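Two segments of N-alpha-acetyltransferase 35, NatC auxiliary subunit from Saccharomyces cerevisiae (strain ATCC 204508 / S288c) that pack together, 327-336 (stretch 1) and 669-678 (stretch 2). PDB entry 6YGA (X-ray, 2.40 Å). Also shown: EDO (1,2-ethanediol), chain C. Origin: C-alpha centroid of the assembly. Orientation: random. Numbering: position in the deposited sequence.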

ATOM      1  N   LYS B 327      10.153  -7.197  14.372  1.00 36.00           N
ATOM      2  CA  LYS B 327       8.772  -7.309  14.829  1.00 37.16           C
ATOM      3  C   LYS B 327       8.230  -5.979  15.332  1.00 36.99           C
ATOM      4  O   LYS B 327       7.013  -5.772  15.328  1.00 38.92           O
ATOM      5  CB  LYS B 327       8.659  -8.367  15.927  1.00 41.87           C
ATOM      6  CG  LYS B 327       8.791  -9.792  15.426  1.00 48.43           C
ATOM      7  CD  LYS B 327       7.443 -10.383  15.033  1.00 55.08           C
ATOM      8  CE  LYS B 327       6.583 -10.653  16.262  1.00 61.16           C
ATOM      9  NZ  LYS B 327       5.293 -11.326  15.932  1.00 64.63           N
ATOM     10  N   PHE B 328       9.107  -5.066  15.759  1.00 36.13           N
ATOM     11  CA  PHE B 328       8.676  -3.865  16.456  1.00 35.15           C
ATOM     12  C   PHE B 328       9.063  -2.550  15.789  1.00 37.29           C
ATOM     13  O   PHE B 328       8.415  -1.537  16.070  1.00 38.90           O
ATOM     14  CB  PHE B 328       9.230  -3.852  17.891  1.00 34.25           C
ATOM     15  CG  PHE B 328       8.526  -4.794  18.828  1.00 36.67           C
ATOM     16  CD1 PHE B 328       7.353  -4.414  19.461  1.00 36.95           C
ATOM     17  CD2 PHE B 328       9.040  -6.056  19.086  1.00 37.54           C
ATOM     18  CE1 PHE B 328       6.702  -5.274  20.331  1.00 35.77           C
ATOM     19  CE2 PHE B 328       8.393  -6.922  19.955  1.00 37.01           C
ATOM     20  CZ  PHE B 328       7.223  -6.529  20.578  1.00 36.18           C
ATOM     21  N   PHE B 329      10.082  -2.525  14.924  1.00 37.33           N
ATOM     22  CA  PHE B 329      10.566  -1.236  14.431  1.00 41.14           C
ATOM     23  C   PHE B 329       9.536  -0.539  13.556  1.00 41.01           C
ATOM     24  O   PHE B 329       9.526   0.694  13.474  1.00 41.50           O
ATOM     25  CB  PHE B 329      11.883  -1.411  13.669  1.00 43.40           C
ATOM     26  CG  PHE B 329      11.718  -1.561  12.180  1.00 40.71           C
ATOM     27  CD1 PHE B 329      11.344  -2.777  11.635  1.00 38.72           C
ATOM     28  CD2 PHE B 329      11.954  -0.492  11.325  1.00 37.89           C
ATOM     29  CE1 PHE B 329      11.196  -2.926  10.264  1.00 39.34           C
ATOM     30  CE2 PHE B 329      11.806  -0.632   9.954  1.00 35.40           C
ATOM     31  CZ  PHE B 329      11.428  -1.852   9.422  1.00 37.05           C
ATOM     32  N   ASN B 330       8.655  -1.303  12.910  1.00 42.03           N
ATOM     33  CA  ASN B 330       7.676  -0.769  11.972  1.00 41.71           C
ATOM     34  C   ASN B 330       6.257  -1.162  12.365  1.00 43.98           C
ATOM     35  O   ASN B 330       5.366  -1.205  11.513  1.00 44.89           O
ATOM     36  CB  ASN B 330       8.000  -1.254  10.556  1.00 40.49           C
ATOM     37  CG  ASN B 330       7.302  -0.449   9.476  1.00 40.99           C
ATOM     38  OD1 ASN B 330       7.065   0.747   9.636  1.00 46.75           O
ATOM     39  ND2 ASN B 330       6.956  -1.108   8.377  1.00 36.38           N
ATOM     40  N   LYS B 331       6.028  -1.442  13.645  1.00 45.46           N
ATOM     41  CA  LYS B 331       4.789  -2.065  14.095  1.00 43.33           C
ATOM     42  C   LYS B 331       3.804  -1.086  14.713  1.00 46.22           C
ATOM     43  O   LYS B 331       2.600  -1.194  14.470  1.00 46.29           O
ATOM     44  CB  LYS B 331       5.102  -3.170  15.110  1.00 40.33           C
ATOM     45  CG  LYS B 331       3.912  -4.025  15.507  1.00 40.86           C
ATOM     46  CD  LYS B 331       3.239  -4.650  14.289  1.00 45.23           C
ATOM     47  CE  LYS B 331       4.188  -5.539  13.487  1.00 47.84           C
ATOM     48  NZ  LYS B 331       4.687  -6.714  14.254  1.00 49.39           N
ATOM     49  N   LEU B 332       4.285  -0.145  15.527  1.00 48.97           N
ATOM     50  CA  LEU B 332       3.380   0.769  16.213  1.00 51.30           C
ATOM     51  C   LEU B 332       2.808   1.804  15.253  1.00 54.95           C
ATOM     52  O   LEU B 332       1.626   2.156  15.341  1.00 56.80           O
ATOM     53  CB  LEU B 332       4.110   1.430  17.376  1.00 51.61           C
ATOM     54  CG  LEU B 332       4.527   0.417  18.443  1.00 50.74           C
ATOM     55  CD1 LEU B 332       5.352   1.090  19.509  1.00 53.99           C
ATOM     56  CD2 LEU B 332       3.300  -0.240  19.051  1.00 48.12           C
ATOM     57  N   GLU B 333       3.628   2.303  14.331  1.00 57.25           N
ATOM     58  CA  GLU B 333       3.144   3.168  13.266  1.00 60.25           C
ATOM     59  C   GLU B 333       4.052   3.003  12.058  1.00 55.09           C
ATOM     60  O   GLU B 333       5.207   2.584  12.177  1.00 55.41           O
ATOM     61  CB  GLU B 333       3.073   4.638  13.704  1.00 68.59           C
ATOM     62  CG  GLU B 333       4.419   5.275  13.999  1.00 76.52           C
ATOM     63  CD  GLU B 333       4.294   6.720  14.445  1.00 85.67           C
ATOM     64  OE1 GLU B 333       3.163   7.162  14.736  1.00 88.03           O
ATOM     65  OE2 GLU B 333       5.330   7.415  14.504  1.00 92.73           O
ATOM     66  N   GLN B 334       3.512   3.334  10.889  1.00 50.10           N
ATOM     67  CA  GLN B 334       4.234   3.127   9.642  1.00 45.53           C
ATOM     68  C   GLN B 334       5.417   4.082   9.543  1.00 41.88           C
ATOM     69  O   GLN B 334       5.256   5.300   9.651  1.00 43.58           O
ATOM     70  CB  GLN B 334       3.290   3.316   8.454  1.00 47.34           C
ATOM     71  CG  GLN B 334       3.925   3.043   7.101  1.00 48.76           C
ATOM     72  CD  GLN B 334       2.899   2.930   5.990  1.00 49.03           C
ATOM     73  OE1 GLN B 334       1.859   2.291   6.152  1.00 48.45           O
ATOM     74  NE2 GLN B 334       3.185   3.558   4.856  1.00 49.65           N
ATOM     75  N   ARG B 335       6.607   3.525   9.336  1.00 40.40           N
ATOM     76  CA  ARG B 335       7.819   4.326   9.245  1.00 42.06           C
ATOM     77  C   ARG B 335       7.887   5.059   7.908  1.00 44.15           C
ATOM     78  O   ARG B 335       7.213   4.706   6.936  1.00 43.58           O
ATOM     79  CB  ARG B 335       9.062   3.450   9.412  1.00 40.54           C
ATOM     80  CG  ARG B 335       9.239   2.854  10.800  1.00 41.08           C
ATOM     81  CD  ARG B 335       9.624   3.914  11.820  1.00 42.78           C
ATOM     82  NE  ARG B 335       9.877   3.335  13.138  1.00 45.38           N
ATOM     83  CZ  ARG B 335      10.293   4.029  14.193  1.00 48.66           C
ATOM     84  NH1 ARG B 335      10.504   5.336  14.090  1.00 48.23           N
ATOM     85  NH2 ARG B 335      10.495   3.418  15.352  1.00 49.85           N
ATOM     86  N   HIS B 336       8.727   6.094   7.872  1.00 44.15           N
ATOM     87  CA  HIS B 336       8.964   6.836   6.642  1.00 42.62           C
ATOM     88  C   HIS B 336       9.439   5.890   5.543  1.00 42.78           C
ATOM     89  O   HIS B 336      10.148   4.911   5.803  1.00 44.87           O
ATOM     90  CB  HIS B 336       9.996   7.937   6.899  1.00 43.72           C
ATOM     91  CG  HIS B 336      10.067   8.971   5.820  1.00 48.76           C
ATOM     92  ND1 HIS B 336      10.755   8.772   4.643  1.00 50.02           N
ATOM     93  CD2 HIS B 336       9.544  10.219   5.744  1.00 50.75           C
ATOM     94  CE1 HIS B 336      10.650   9.850   3.885  1.00 50.92           C
ATOM     95  NE2 HIS B 336       9.921  10.742   4.530  1.00 51.19           N
ATOM     96  N   GLU B 669      12.045   0.573  24.044  1.00 45.81           N
ATOM     97  CA  GLU B 669      10.962   1.537  24.207  1.00 47.49           C
ATOM     98  C   GLU B 669       9.734   1.142  23.390  1.00 46.39           C
ATOM     99  O   GLU B 669       8.601   1.225  23.879  1.00 46.43           O
ATOM    100  CB  GLU B 669      11.437   2.939  23.816  1.00 52.04           C
ATOM    101  CG  GLU B 669      12.677   3.444  24.550  1.00 57.55           C
ATOM    102  CD  GLU B 669      13.958   3.222  23.766  1.00 60.66           C
ATOM    103  OE1 GLU B 669      14.155   2.103  23.248  1.00 60.05           O
ATOM    104  OE2 GLU B 669      14.767   4.168  23.663  1.00 61.83           O
ATOM    105  N   LEU B 670       9.936   0.708  22.142  1.00 44.00           N
ATOM    106  CA  LEU B 670       8.803   0.370  21.283  1.00 42.18           C
ATOM    107  C   LEU B 670       8.061  -0.858  21.797  1.00 40.03           C
ATOM    108  O   LEU B 670       6.828  -0.918  21.718  1.00 40.91           O
ATOM    109  CB  LEU B 670       9.274   0.151  19.843  1.00 40.93           C
ATOM    110  CG  LEU B 670       9.787   1.384  19.089  1.00 40.16           C
ATOM    111  CD1 LEU B 670      10.615   0.996  17.869  1.00 40.00           C
ATOM    112  CD2 LEU B 670       8.637   2.288  18.679  1.00 37.38           C
ATOM    113  N   SER B 671       8.784  -1.844  22.331  1.00 37.13           N
ATOM    114  CA  SER B 671       8.110  -3.030  22.852  1.00 39.13           C
ATOM    115  C   SER B 671       7.331  -2.705  24.120  1.00 40.01           C
ATOM    116  O   SER B 671       6.240  -3.244  24.340  1.00 42.03           O
ATOM    117  CB  SER B 671       9.117  -4.155  23.099  1.00 38.35           C
ATOM    118  OG  SER B 671      10.061  -3.797  24.092  1.00 42.73           O
ATOM    119  N   LEU B 672       7.870  -1.824  24.966  1.00 37.48           N
ATOM    120  CA  LEU B 672       7.118  -1.365  26.128  1.00 41.18           C
ATOM    121  C   LEU B 672       5.864  -0.617  25.698  1.00 47.41           C
ATOM    122  O   LEU B 672       4.777  -0.829  26.249  1.00 50.03           O
ATOM    123  CB  LEU B 672       7.996  -0.476  27.009  1.00 41.06           C
ATOM    124  CG  LEU B 672       9.103  -1.183  27.793  1.00 40.12           C
ATOM    125  CD1 LEU B 672       9.979  -0.171  28.512  1.00 39.04           C
ATOM    126  CD2 LEU B 672       8.508  -2.177  28.780  1.00 37.69           C
ATOM    127  N   GLU B 673       6.000   0.264  24.704  1.00 48.83           N
ATOM    128  CA  GLU B 673       4.854   1.015  24.208  1.00 48.02           C
ATOM    129  C   GLU B 673       3.787   0.080  23.652  1.00 43.78           C
ATOM    130  O   GLU B 673       2.588   0.319  23.828  1.00 45.66           O
ATOM    131  CB  GLU B 673       5.317   2.014  23.146  1.00 51.59           C
ATOM    132  CG  GLU B 673       4.210   2.838  22.513  1.00 55.40           C
ATOM    133  CD  GLU B 673       4.732   3.795  21.453  1.00 58.26           C
ATOM    134  OE1 GLU B 673       5.960   4.025  21.409  1.00 58.23           O
ATOM    135  OE2 GLU B 673       3.914   4.308  20.658  1.00 57.88           O
ATOM    136  N   TYR B 674       4.209  -0.998  22.991  1.00 41.13           N
ATOM    137  CA  TYR B 674       3.259  -1.978  22.474  1.00 40.12           C
ATOM    138  C   TYR B 674       2.471  -2.640  23.600  1.00 40.38           C
ATOM    139  O   TYR B 674       1.235  -2.670  23.573  1.00 39.38           O
ATOM    140  CB  TYR B 674       3.999  -3.028  21.646  1.00 37.78           C
ATOM    141  CG  TYR B 674       3.184  -4.270  21.377  1.00 37.02           C
ATOM    142  CD1 TYR B 674       2.152  -4.254  20.448  1.00 37.84           C
ATOM    143  CD2 TYR B 674       3.445  -5.458  22.046  1.00 37.01           C
ATOM    144  CE1 TYR B 674       1.402  -5.380  20.194  1.00 35.17           C
ATOM    145  CE2 TYR B 674       2.699  -6.594  21.799  1.00 39.53           C
ATOM    146  CZ  TYR B 674       1.678  -6.546  20.869  1.00 39.83           C
ATOM    147  OH  TYR B 674       0.928  -7.669  20.611  1.00 42.15           O
ATOM    148  N   TYR B 675       3.169  -3.184  24.601  1.00 39.35           N
ATOM    149  CA  TYR B 675       2.470  -3.872  25.683  1.00 42.34           C
ATOM    150  C   TYR B 675       1.634  -2.908  26.512  1.00 43.87           C
ATOM    151  O   TYR B 675       0.591  -3.297  27.049  1.00 43.58           O
ATOM    152  CB  TYR B 675       3.464  -4.625  26.567  1.00 38.76           C
ATOM    153  CG  TYR B 675       3.929  -5.919  25.946  1.00 36.78           C
ATOM    154  CD1 TYR B 675       3.114  -7.044  25.952  1.00 38.93           C
ATOM    155  CD2 TYR B 675       5.173  -6.013  25.337  1.00 36.11           C
ATOM    156  CE1 TYR B 675       3.532  -8.232  25.374  1.00 39.68           C
ATOM    157  CE2 TYR B 675       5.599  -7.195  24.760  1.00 36.09           C
ATOM    158  CZ  TYR B 675       4.775  -8.300  24.781  1.00 38.41           C
ATOM    159  OH  TYR B 675       5.197  -9.476  24.205  1.00 39.82           O
ATOM    160  N   CYS B 676       2.066  -1.650  26.620  1.00 43.98           N
ATOM    161  CA  CYS B 676       1.221  -0.637  27.240  1.00 46.01           C
ATOM    162  C   CYS B 676      -0.087  -0.481  26.473  1.00 45.46           C
ATOM    163  O   CYS B 676      -1.169  -0.436  27.070  1.00 44.43           O
ATOM    164  CB  CYS B 676       1.968   0.694  27.316  1.00 48.31           C
ATOM    165  SG  CYS B 676       1.004   2.021  28.062  1.00 52.82           S
ATOM    166  N   LYS B 677      -0.005  -0.407  25.143  1.00 45.21           N
ATOM    167  CA  LYS B 677      -1.214  -0.341  24.329  1.00 43.37           C
ATOM    168  C   LYS B 677      -2.032  -1.618  24.456  1.00 42.38           C
ATOM    169  O   LYS B 677      -3.268  -1.575  24.456  1.00 43.76           O
ATOM    170  CB  LYS B 677      -0.855  -0.081  22.866  1.00 44.07           C
ATOM    171  CG  LYS B 677      -0.253   1.287  22.614  1.00 46.54           C
ATOM    172  CD  LYS B 677       0.037   1.510  21.141  1.00 49.46           C
ATOM    173  CE  LYS B 677       0.359   2.972  20.871  1.00 52.00           C
ATOM    174  NZ  LYS B 677       0.738   3.211  19.454  1.00 54.15           N
ATOM    175  N   LEU B 678      -1.363  -2.766  24.568  1.00 38.22           N
ATOM    176  CA  LEU B 678      -2.094  -4.014  24.740  1.00 38.78           C
ATOM    177  C   LEU B 678      -2.820  -4.038  26.079  1.00 39.48           C
ATOM    178  O   LEU B 678      -3.948  -4.535  26.175  1.00 37.50           O
ATOM    179  CB  LEU B 678      -1.140  -5.200  24.609  1.00 38.70           C
ATOM    180  CG  LEU B 678      -1.773  -6.567  24.355  1.00 39.51           C
ATOM    181  CD1 LEU B 678      -2.620  -6.551  23.092  1.00 38.85           C
ATOM    182  CD2 LEU B 678      -0.678  -7.610  24.255  1.00 39.23           C
TER
HETATM  183  C1  EDO C 824       4.947  -7.975  18.123  1.00 67.99           C
HETATM  184  O1  EDO C 824       4.038  -7.704  17.050  1.00 69.22           O
HETATM  185  C2  EDO C 824       4.438  -9.164  18.929  1.00 67.69           C
HETATM  186  O2  EDO C 824       5.395  -9.507  19.939  1.00 68.10           O
HETATM  187  O   HOH W   1      -0.156   1.881  17.605  1.00 40.99           O

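Stretch 2 (669-678) is helical throughout, part of a longer helix that extends beyond it at both ends, and its backbone is held by regular i to i+4 hydrogen bonds from Glu673 N to Glu669 O (2.9 Å) through Leu678 N to Tyr674 O (2.8 Å). Stretch 1 begins in a helix at Lys327 and Phe328 and later runs as loop or turn. The closest backbone registers are Phe328 with Leu670 (CA to CA 6.4 Å) and Leu332 with Tyr674 (CA to CA 6.8 Å), so a step of four residues in one segment matches one turn of helix in the other. No direct hydrogen bond crosses between the segments; the 470 Å² buried between them is covered mainly by apolar side chains.

Glu669 lies beyond the contact, and the packing starts at Leu670, whose CA-to-CB bond points toward stretch 1. Its CD1 lies 3.8 Å from Phe328 O and 4.1 Å from Phe329 CA, while its CD2 meets Leu332 CD1 at 3.6 Å. Leu670 CD1 also sits at the edge of the Arg335 guanidinium, 3.5 Å from Arg335 NH2. That group reaches back to the helix although the CA-to-CB bond of Arg335 points sideways, and its course is fixed within stretch 1 by a nearly linear hydrogen bond from Arg335 NE to Phe329 O (2.7 Å). A second one, from Arg335 N to Asn330 OD1 (2.8 Å), ties down the backbone of the same residue.

Ser671 offers its methylene rather than its hydroxyl to the interface. Ser671 CB stands 3.9 Å from the centroid of the Phe328 ring and 14° off its normal, a CH-pi contact in which a slightly polarised C-H group faces the aromatic electrons. The opposite face of that ring is covered by C1 of the 1,2-ethanediol, probably acquired from the crystallisation liquor, which accepts a hydrogen bond at O1 from Lys331 NZ (3.0 Å). The same amine donates to Lys327 O (2.7 Å).

Leu672 points away from stretch 1. One residue on, Glu673 starts sideways, but its carboxylate end approaches Leu332, with Glu673 CD 3.4 Å from Leu332 CD1, a van der Waals contact.

Tyr674 joins both hydrophobic anchors of stretch 1. Phe328 directs its edge toward the Tyr674 face in an offset edge-to-face pair, with ring centroids 5.6 Å apart, planes at 72° and Phe328 CE1 3.7 Å from Tyr674 CD2. On the leucine side, Leu332 CD2 packs 3.9 Å from Tyr674 CB and lies at the edge of the tyrosine ring. Leu332 thus spans a full helical turn, from Leu670 to Tyr674.

Lys677 closes the contact. Its aliphatic chain passes Leu332, with Lys677 CD 4.3 Å from Leu332 CD2, and its amine forms a salt bridge to Glu673 (NZ to OE2 3.6 Å). Water 1 accepts from Lys677 NZ (2.4 Å) and donates to Leu332 O (2.9 Å), providing a polar bridge between the segments.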